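Local coordinates for protein insecticidal Delta-Endotoxin Cry8Ea1 (Bacillus Thuringiensis, PDB 3EB7) that acts as an insecticidal crystal toxin against underground beetle larvae, probably by inserting its helical N-terminal domain into gut-cell membranes to form pores, at residues V101-D113 and E156-R170. Residues are numbered along the deposited sequence; the frame is centred on the assembly and turned at random.
Sequences VLRDVRNRFEILD and EWGFSTTAINNYYNR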
ATOM      1  N   VAL A 101       8.251  19.544  34.698  1.00 47.09           N
ATOM      2  CA  VAL A 101       8.127  19.240  33.287  1.00 46.02           C
ATOM      3  C   VAL A 101       8.141  17.719  32.974  1.00 45.61           C
ATOM      4  O   VAL A 101       7.358  17.253  32.145  1.00 45.19           O
ATOM      5  CB  VAL A 101       9.209  20.023  32.478  1.00 45.93           C
ATOM      6  CG1 VAL A 101       9.242  19.604  31.037  1.00 44.96           C
ATOM      7  CG2 VAL A 101       8.955  21.537  32.566  1.00 45.93           C
ATOM      8  N   LEU A 102       9.009  16.955  33.639  1.00 44.77           N
ATOM      9  CA  LEU A 102       9.103  15.513  33.366  1.00 44.31           C
ATOM     10  C   LEU A 102       7.862  14.808  33.865  1.00 43.87           C
ATOM     11  O   LEU A 102       7.381  13.884  33.232  1.00 43.41           O
ATOM     12  CB  LEU A 102      10.353  14.877  34.000  1.00 43.74           C
ATOM     13  CG  LEU A 102      11.714  15.227  33.395  1.00 44.08           C
ATOM     14  CD1 LEU A 102      12.891  14.949  34.378  1.00 43.09           C
ATOM     15  CD2 LEU A 102      11.919  14.499  32.081  1.00 41.56           C
ATOM     16  N   ARG A 103       7.364  15.258  35.011  1.00 43.90           N
ATOM     17  CA  ARG A 103       6.153  14.728  35.604  1.00 44.49           C
ATOM     18  C   ARG A 103       4.970  15.021  34.684  1.00 43.46           C
ATOM     19  O   ARG A 103       4.063  14.189  34.551  1.00 43.12           O
ATOM     20  CB  ARG A 103       5.926  15.343  36.996  1.00 44.48           C
ATOM     21  CG  ARG A 103       5.387  14.369  38.042  1.00 46.77           C
ATOM     22  CD  ARG A 103       5.186  15.046  39.423  1.00 47.19           C
ATOM     23  NE  ARG A 103       6.431  15.585  39.989  1.00 51.55           N
ATOM     24  CZ  ARG A 103       6.546  16.789  40.567  1.00 56.03           C
ATOM     25  NH1 ARG A 103       5.502  17.616  40.652  1.00 56.60           N
ATOM     26  NH2 ARG A 103       7.721  17.189  41.051  1.00 58.07           N
ATOM     27  N   ASP A 104       5.008  16.190  34.034  1.00 42.21           N
ATOM     28  CA  ASP A 104       3.941  16.637  33.165  1.00 41.83           C
ATOM     29  C   ASP A 104       3.808  15.801  31.905  1.00 40.38           C
ATOM     30  O   ASP A 104       2.705  15.373  31.564  1.00 39.97           O
ATOM     31  CB  ASP A 104       4.144  18.095  32.774  1.00 42.98           C
ATOM     32  CG  ASP A 104       2.837  18.788  32.372  1.00 46.74           C
ATOM     33  OD1 ASP A 104       2.916  19.926  31.840  1.00 52.56           O
ATOM     34  OD2 ASP A 104       1.732  18.223  32.584  1.00 49.58           O
ATOM     35  N   VAL A 105       4.926  15.601  31.211  1.00 39.02           N
ATOM     36  CA  VAL A 105       4.983  14.796  29.992  1.00 37.85           C
ATOM     37  C   VAL A 105       4.658  13.328  30.284  1.00 38.06           C
ATOM     38  O   VAL A 105       3.907  12.703  29.547  1.00 38.34           O
ATOM     39  CB  VAL A 105       6.348  14.959  29.226  1.00 38.01           C
ATOM     40  CG1 VAL A 105       7.527  14.417  30.019  1.00 35.96           C
ATOM     41  CG2 VAL A 105       6.299  14.327  27.852  1.00 36.40           C
ATOM     42  N   ARG A 106       5.204  12.789  31.367  1.00 37.71           N
ATOM     43  CA  ARG A 106       4.932  11.420  31.761  1.00 37.87           C
ATOM     44  C   ARG A 106       3.430  11.249  32.053  1.00 36.95           C
ATOM     45  O   ARG A 106       2.788  10.302  31.590  1.00 36.52           O
ATOM     46  CB  ARG A 106       5.764  11.092  32.991  1.00 37.82           C
ATOM     47  CG  ARG A 106       5.708   9.669  33.444  1.00 41.89           C
ATOM     48  CD  ARG A 106       6.072   9.531  34.934  1.00 48.87           C
ATOM     49  NE  ARG A 106       7.302  10.254  35.262  1.00 53.32           N
ATOM     50  CZ  ARG A 106       7.579  10.766  36.460  1.00 56.37           C
ATOM     51  NH1 ARG A 106       6.708  10.636  37.466  1.00 56.48           N
ATOM     52  NH2 ARG A 106       8.731  11.417  36.648  1.00 56.95           N
ATOM     53  N   ASN A 107       2.883  12.193  32.816  1.00 36.47           N
ATOM     54  CA  ASN A 107       1.474  12.221  33.181  1.00 36.23           C
ATOM     55  C   ASN A 107       0.529  12.331  31.960  1.00 34.44           C
ATOM     56  O   ASN A 107      -0.498  11.680  31.914  1.00 34.50           O
ATOM     57  CB  ASN A 107       1.264  13.332  34.242  1.00 37.65           C
ATOM     58  CG  ASN A 107      -0.190  13.810  34.361  1.00 41.46           C
ATOM     59  OD1 ASN A 107      -1.088  13.056  34.777  1.00 44.18           O
ATOM     60  ND2 ASN A 107      -0.416  15.097  34.039  1.00 47.21           N
ATOM     61  N   ARG A 108       0.900  13.112  30.953  1.00 33.24           N
ATOM     62  CA  ARG A 108       0.048  13.280  29.773  1.00 32.37           C
ATOM     63  C   ARG A 108       0.013  11.987  28.942  1.00 31.21           C
ATOM     64  O   ARG A 108      -1.008  11.648  28.359  1.00 29.96           O
ATOM     65  CB  ARG A 108       0.533  14.446  28.887  1.00 32.33           C
ATOM     66  CG  ARG A 108       0.406  15.832  29.481  1.00 34.18           C
ATOM     67  CD  ARG A 108      -1.030  16.200  29.720  1.00 37.35           C
ATOM     68  NE  ARG A 108      -1.137  17.436  30.501  1.00 40.82           N
ATOM     69  CZ  ARG A 108      -2.203  17.769  31.244  1.00 41.90           C
ATOM     70  NH1 ARG A 108      -3.270  16.965  31.305  1.00 38.31           N
ATOM     71  NH2 ARG A 108      -2.203  18.919  31.922  1.00 42.09           N
ATOM     72  N   PHE A 109       1.167  11.319  28.886  1.00 30.30           N
ATOM     73  CA  PHE A 109       1.399  10.100  28.155  1.00 30.09           C
ATOM     74  C   PHE A 109       0.583   8.974  28.780  1.00 29.56           C
ATOM     75  O   PHE A 109      -0.022   8.173  28.064  1.00 28.75           O
ATOM     76  CB  PHE A 109       2.911   9.754  28.179  1.00 30.64           C
ATOM     77  CG  PHE A 109       3.201   8.303  27.892  1.00 33.33           C
ATOM     78  CD1 PHE A 109       3.488   7.878  26.590  1.00 35.22           C
ATOM     79  CD2 PHE A 109       3.147   7.342  28.929  1.00 33.61           C
ATOM     80  CE1 PHE A 109       3.705   6.514  26.322  1.00 34.88           C
ATOM     81  CE2 PHE A 109       3.361   6.005  28.678  1.00 32.54           C
ATOM     82  CZ  PHE A 109       3.633   5.579  27.364  1.00 33.87           C
ATOM     83  N   GLU A 110       0.570   8.923  30.110  1.00 28.96           N
ATOM     84  CA  GLU A 110      -0.157   7.887  30.837  1.00 29.35           C
ATOM     85  C   GLU A 110      -1.640   8.104  30.712  1.00 27.96           C
ATOM     86  O   GLU A 110      -2.404   7.158  30.673  1.00 26.88           O
ATOM     87  CB  GLU A 110       0.228   7.881  32.314  1.00 28.94           C
ATOM     88  CG  GLU A 110       1.667   7.415  32.625  1.00 31.61           C
ATOM     89  CD  GLU A 110       2.059   7.661  34.105  1.00 33.42           C
ATOM     90  OE1 GLU A 110       1.161   7.918  34.943  1.00 36.91           O
ATOM     91  OE2 GLU A 110       3.266   7.604  34.435  1.00 38.83           O
ATOM     92  N   ILE A 111      -2.051   9.362  30.643  1.00 28.23           N
ATOM     93  CA  ILE A 111      -3.467   9.678  30.390  1.00 28.80           C
ATOM     94  C   ILE A 111      -3.874   9.212  28.994  1.00 28.12           C
ATOM     95  O   ILE A 111      -4.955   8.662  28.820  1.00 28.40           O
ATOM     96  CB  ILE A 111      -3.795  11.200  30.603  1.00 29.42           C
ATOM     97  CG1 ILE A 111      -3.884  11.528  32.113  1.00 29.52           C
ATOM     98  CG2 ILE A 111      -5.057  11.626  29.810  1.00 29.31           C
ATOM     99  CD1 ILE A 111      -3.599  12.978  32.456  1.00 28.82           C
ATOM    100  N   LEU A 112      -3.016   9.410  27.997  1.00 27.54           N
ATOM    101  CA  LEU A 112      -3.345   8.936  26.642  1.00 26.79           C
ATOM    102  C   LEU A 112      -3.452   7.428  26.592  1.00 26.09           C
ATOM    103  O   LEU A 112      -4.446   6.893  26.115  1.00 25.75           O
ATOM    104  CB  LEU A 112      -2.379   9.466  25.582  1.00 26.68           C
ATOM    105  CG  LEU A 112      -2.689  10.916  25.226  1.00 27.58           C
ATOM    106  CD1 LEU A 112      -1.552  11.473  24.437  1.00 26.95           C
ATOM    107  CD2 LEU A 112      -4.053  11.056  24.473  1.00 26.76           C
ATOM    108  N   ASP A 113      -2.457   6.751  27.146  1.00 26.17           N
ATOM    109  CA  ASP A 113      -2.398   5.291  27.093  1.00 25.54           C
ATOM    110  C   ASP A 113      -3.659   4.736  27.762  1.00 24.92           C
ATOM    111  O   ASP A 113      -4.359   3.866  27.243  1.00 23.80           O
ATOM    112  CB  ASP A 113      -1.093   4.797  27.744  1.00 25.52           C
ATOM    113  CG  ASP A 113      -1.020   3.284  27.847  1.00 26.54           C
ATOM    114  OD1 ASP A 113      -0.828   2.757  28.952  1.00 28.46           O
ATOM    115  OD2 ASP A 113      -1.182   2.601  26.826  1.00 30.70           O
ATOM    116  N   GLU A 156      14.429   8.407  30.401  1.00 39.19           N
ATOM    117  CA  GLU A 156      14.521   9.871  30.546  1.00 39.32           C
ATOM    118  C   GLU A 156      13.454  10.512  31.451  1.00 38.95           C
ATOM    119  O   GLU A 156      13.768  11.415  32.238  1.00 38.70           O
ATOM    120  CB  GLU A 156      14.475  10.494  29.159  1.00 39.48           C
ATOM    121  CG  GLU A 156      15.537  11.508  28.928  1.00 42.84           C
ATOM    122  CD  GLU A 156      16.399  11.229  27.697  1.00 47.43           C
ATOM    123  OE1 GLU A 156      17.623  11.510  27.802  1.00 49.88           O
ATOM    124  OE2 GLU A 156      15.881  10.749  26.644  1.00 47.85           O
ATOM    125  N   TRP A 157      12.209  10.031  31.352  1.00 38.86           N
ATOM    126  CA  TRP A 157      11.108  10.512  32.184  1.00 38.97           C
ATOM    127  C   TRP A 157      11.039   9.805  33.520  1.00 39.52           C
ATOM    128  O   TRP A 157      10.121  10.061  34.304  1.00 39.89           O
ATOM    129  CB  TRP A 157       9.745  10.326  31.511  1.00 38.41           C
ATOM    130  CG  TRP A 157       9.595  10.941  30.149  1.00 38.43           C
ATOM    131  CD1 TRP A 157      10.320  11.988  29.616  1.00 37.41           C
ATOM    132  CD2 TRP A 157       8.639  10.567  29.145  1.00 36.45           C
ATOM    133  NE1 TRP A 157       9.868  12.275  28.348  1.00 36.85           N
ATOM    134  CE2 TRP A 157       8.837  11.424  28.036  1.00 37.02           C
ATOM    135  CE3 TRP A 157       7.627   9.605  29.083  1.00 36.69           C
ATOM    136  CZ2 TRP A 157       8.072  11.327  26.871  1.00 37.95           C
ATOM    137  CZ3 TRP A 157       6.860   9.509  27.934  1.00 36.91           C
ATOM    138  CH2 TRP A 157       7.093  10.360  26.834  1.00 38.47           C
ATOM    139  N   GLY A 158      11.973   8.892  33.776  1.00 39.59           N
ATOM    140  CA  GLY A 158      12.018   8.211  35.066  1.00 39.21           C
ATOM    141  C   GLY A 158      11.094   7.011  35.258  1.00 39.23           C
ATOM    142  O   GLY A 158      10.751   6.638  36.410  1.00 39.29           O
ATOM    143  N   PHE A 159      10.694   6.379  34.158  1.00 38.03           N
ATOM    144  CA  PHE A 159      10.023   5.097  34.284  1.00 37.41           C
ATOM    145  C   PHE A 159      11.038   4.070  34.760  1.00 37.20           C
ATOM    146  O   PHE A 159      12.233   4.177  34.458  1.00 37.03           O
ATOM    147  CB  PHE A 159       9.390   4.643  32.973  1.00 37.22           C
ATOM    148  CG  PHE A 159       8.102   5.333  32.650  1.00 37.66           C
ATOM    149  CD1 PHE A 159       7.975   6.067  31.470  1.00 39.06           C
ATOM    150  CD2 PHE A 159       7.004   5.234  33.505  1.00 38.37           C
ATOM    151  CE1 PHE A 159       6.782   6.711  31.133  1.00 39.72           C
ATOM    152  CE2 PHE A 159       5.791   5.871  33.189  1.00 41.14           C
ATOM    153  CZ  PHE A 159       5.679   6.616  31.999  1.00 40.17           C
ATOM    154  N   SER A 160      10.562   3.093  35.532  1.00 36.77           N
ATOM    155  CA  SER A 160      11.397   1.974  35.922  1.00 36.42           C
ATOM    156  C   SER A 160      11.563   1.043  34.734  1.00 36.28           C
ATOM    157  O   SER A 160      10.804   1.105  33.746  1.00 36.02           O
ATOM    158  CB  SER A 160      10.815   1.233  37.137  1.00 36.24           C
ATOM    159  OG  SER A 160       9.522   0.718  36.884  1.00 35.55           O
ATOM    160  N   THR A 161      12.573   0.196  34.831  1.00 35.71           N
ATOM    161  CA  THR A 161      12.788  -0.858  33.866  1.00 35.49           C
ATOM    162  C   THR A 161      11.550  -1.752  33.749  1.00 33.81           C
ATOM    163  O   THR A 161      11.160  -2.109  32.676  1.00 33.59           O
ATOM    164  CB  THR A 161      14.086  -1.644  34.187  1.00 35.90           C
ATOM    165  OG1 THR A 161      15.213  -0.743  34.082  1.00 36.61           O
ATOM    166  CG2 THR A 161      14.283  -2.818  33.185  1.00 37.80           C
ATOM    167  N   THR A 162      10.918  -2.078  34.856  1.00 33.42           N
ATOM    168  CA  THR A 162       9.654  -2.826  34.824  1.00 33.37           C
ATOM    169  C   THR A 162       8.525  -2.144  33.990  1.00 32.20           C
ATOM    170  O   THR A 162       7.966  -2.781  33.111  1.00 32.06           O
ATOM    171  CB  THR A 162       9.181  -3.214  36.272  1.00 33.79           C
ATOM    172  OG1 THR A 162      10.213  -3.979  36.915  1.00 34.98           O
ATOM    173  CG2 THR A 162       7.911  -4.049  36.243  1.00 34.14           C
ATOM    174  N   ALA A 163       8.212  -0.877  34.265  1.00 31.37           N
ATOM    175  CA  ALA A 163       7.237  -0.093  33.477  1.00 31.53           C
ATOM    176  C   ALA A 163       7.562  -0.089  31.977  1.00 31.55           C
ATOM    177  O   ALA A 163       6.706  -0.375  31.150  1.00 31.96           O
ATOM    178  CB  ALA A 163       7.134   1.356  34.007  1.00 31.05           C
ATOM    179  N   ILE A 164       8.816   0.203  31.654  1.00 32.17           N
ATOM    180  CA  ILE A 164       9.318   0.274  30.286  1.00 32.49           C
ATOM    181  C   ILE A 164       9.181  -1.060  29.553  1.00 32.54           C
ATOM    182  O   ILE A 164       8.701  -1.106  28.406  1.00 32.56           O
ATOM    183  CB  ILE A 164      10.765   0.810  30.270  1.00 31.95           C
ATOM    184  CG1 ILE A 164      10.740   2.271  30.721  1.00 33.63           C
ATOM    185  CG2 ILE A 164      11.401   0.720  28.848  1.00 31.74           C
ATOM    186  CD1 ILE A 164      12.144   2.874  31.042  1.00 34.50           C
ATOM    187  N   ASN A 165       9.572  -2.143  30.219  1.00 31.92           N
ATOM    188  CA  ASN A 165       9.364  -3.475  29.669  1.00 31.99           C
ATOM    189  C   ASN A 165       7.899  -3.830  29.497  1.00 30.60           C
ATOM    190  O   ASN A 165       7.542  -4.443  28.511  1.00 30.66           O
ATOM    191  CB  ASN A 165      10.082  -4.542  30.504  1.00 32.25           C
ATOM    192  CG  ASN A 165      11.596  -4.561  30.252  1.00 34.77           C
ATOM    193  OD1 ASN A 165      12.087  -4.151  29.190  1.00 34.97           O
ATOM    194  ND2 ASN A 165      12.340  -5.031  31.249  1.00 38.81           N
ATOM    195  N   ASN A 166       7.059  -3.459  30.457  1.00 29.83           N
ATOM    196  CA  ASN A 166       5.621  -3.681  30.345  1.00 29.00           C
ATOM    197  C   ASN A 166       5.031  -2.971  29.115  1.00 28.34           C
ATOM    198  O   ASN A 166       4.222  -3.565  28.390  1.00 28.28           O
ATOM    199  CB  ASN A 166       4.901  -3.208  31.606  1.00 28.58           C
ATOM    200  CG  ASN A 166       5.120  -4.130  32.792  1.00 30.82           C
ATOM    201  OD1 ASN A 166       5.527  -5.297  32.626  1.00 30.82           O
ATOM    202  ND2 ASN A 166       4.876  -3.608  34.004  1.00 27.54           N
ATOM    203  N   TYR A 167       5.444  -1.713  28.906  1.00 27.08           N
ATOM    204  CA  TYR A 167       5.008  -0.907  27.766  1.00 26.55           C
ATOM    205  C   TYR A 167       5.463  -1.551  26.465  1.00 25.76           C
ATOM    206  O   TYR A 167       4.692  -1.643  25.515  1.00 25.46           O
ATOM    207  CB  TYR A 167       5.547   0.527  27.860  1.00 26.03           C
ATOM    208  CG  TYR A 167       4.812   1.442  28.824  1.00 25.13           C
ATOM    209  CD1 TYR A 167       3.415   1.546  28.784  1.00 24.61           C
ATOM    210  CD2 TYR A 167       5.510   2.220  29.758  1.00 24.36           C
ATOM    211  CE1 TYR A 167       2.729   2.357  29.648  1.00 25.16           C
ATOM    212  CE2 TYR A 167       4.820   3.059  30.655  1.00 25.16           C
ATOM    213  CZ  TYR A 167       3.427   3.126  30.576  1.00 26.11           C
ATOM    214  OH  TYR A 167       2.704   3.952  31.408  1.00 27.34           O
ATOM    215  N   TYR A 168       6.707  -2.018  26.443  1.00 25.12           N
ATOM    216  CA  TYR A 168       7.243  -2.713  25.291  1.00 24.95           C
ATOM    217  C   TYR A 168       6.534  -4.054  25.019  1.00 25.17           C
ATOM    218  O   TYR A 168       6.214  -4.369  23.879  1.00 24.90           O
ATOM    219  CB  TYR A 168       8.751  -2.909  25.406  1.00 25.11           C
ATOM    220  CG  TYR A 168       9.301  -3.564  24.158  1.00 26.76           C
ATOM    221  CD1 TYR A 168       9.615  -4.932  24.137  1.00 25.93           C
ATOM    222  CD2 TYR A 168       9.444  -2.828  22.973  1.00 26.39           C
ATOM    223  CE1 TYR A 168      10.102  -5.534  22.989  1.00 24.82           C
ATOM    224  CE2 TYR A 168       9.902  -3.415  21.834  1.00 26.50           C
ATOM    225  CZ  TYR A 168      10.236  -4.781  21.845  1.00 26.83           C
ATOM    226  OH  TYR A 168      10.721  -5.359  20.689  1.00 27.71           O
ATOM    227  N   ASN A 169       6.266  -4.828  26.064  1.00 24.71           N
ATOM    228  CA  ASN A 169       5.544  -6.062  25.883  1.00 25.39           C
ATOM    229  C   ASN A 169       4.117  -5.816  25.454  1.00 25.11           C
ATOM    230  O   ASN A 169       3.575  -6.556  24.678  1.00 24.91           O
ATOM    231  CB  ASN A 169       5.612  -6.934  27.167  1.00 26.29           C
ATOM    232  CG  ASN A 169       7.036  -7.461  27.440  1.00 26.90           C
ATOM    233  OD1 ASN A 169       7.776  -7.761  26.513  1.00 31.93           O
ATOM    234  ND2 ASN A 169       7.423  -7.534  28.704  1.00 30.30           N
ATOM    235  N   ARG A 170       3.492  -4.772  25.964  1.00 25.37           N
ATOM    236  CA  ARG A 170       2.142  -4.458  25.505  1.00 25.62           C
ATOM    237  C   ARG A 170       2.166  -4.005  24.044  1.00 24.93           C
ATOM    238  O   ARG A 170       1.294  -4.372  23.267  1.00 25.26           O
ATOM    239  CB  ARG A 170       1.492  -3.415  26.408  1.00 26.00           C
ATOM    240  CG  ARG A 170      -0.048  -3.383  26.314  1.00 29.38           C
ATOM    241  CD  ARG A 170      -0.646  -3.027  27.695  1.00 32.29           C
ATOM    242  NE  ARG A 170       0.017  -1.873  28.288  1.00 29.62           N
ATOM    243  CZ  ARG A 170      -0.377  -0.614  28.080  1.00 31.19           C
ATOM    244  NH1 ARG A 170      -1.431  -0.353  27.301  1.00 28.12           N
ATOM    245  NH2 ARG A 170       0.273   0.389  28.661  1.00 28.49           N
TER
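The ring of F109 lies among W157, F159 and Y167, the four forming an aromatic cluster. With CG anti to the backbone N (chi1 159°), CB, CG and CD1 of F109 lie against W157 CZ3, F109 CG at 3.9 Å from it, and the indole turns an edge toward the phenyl face in an offset edge-to-face pair. CD2 touches F159 CZ obliquely. F109 CE2 is 3.4 Å from Y167 CZ, and CZ at the tip lies over the centre of the phenol face, the planes at 87°. Helices 99-119 and 161-191 belong to the N-terminal helical bundle of the three-domain Cry toxins; the axes of 101-113 and 161-170 approach to 14.1 Å, with N-to-C directions 35° apart. Y167 reaches across from the helix, while W157 and F159 come from the loop preceding it; helix 133-153 adds L146 and A150 against F109. V105 CG1 sits over the five-membered ring of W157, a CH-pi contact 3.7 Å from its centroid. R106, bent at chi3, directs NE to W157 O at 3.0 Å, with a weak bond from NH2 to the same oxygen. R170 and D113 form an end-on salt bridge: R170 NH2 meets D113 OD1 on its syn side at 2.6 Å, tilted from the carboxylate plane, and NH1 meets the syn lone pair of OD2, also bonded to H143.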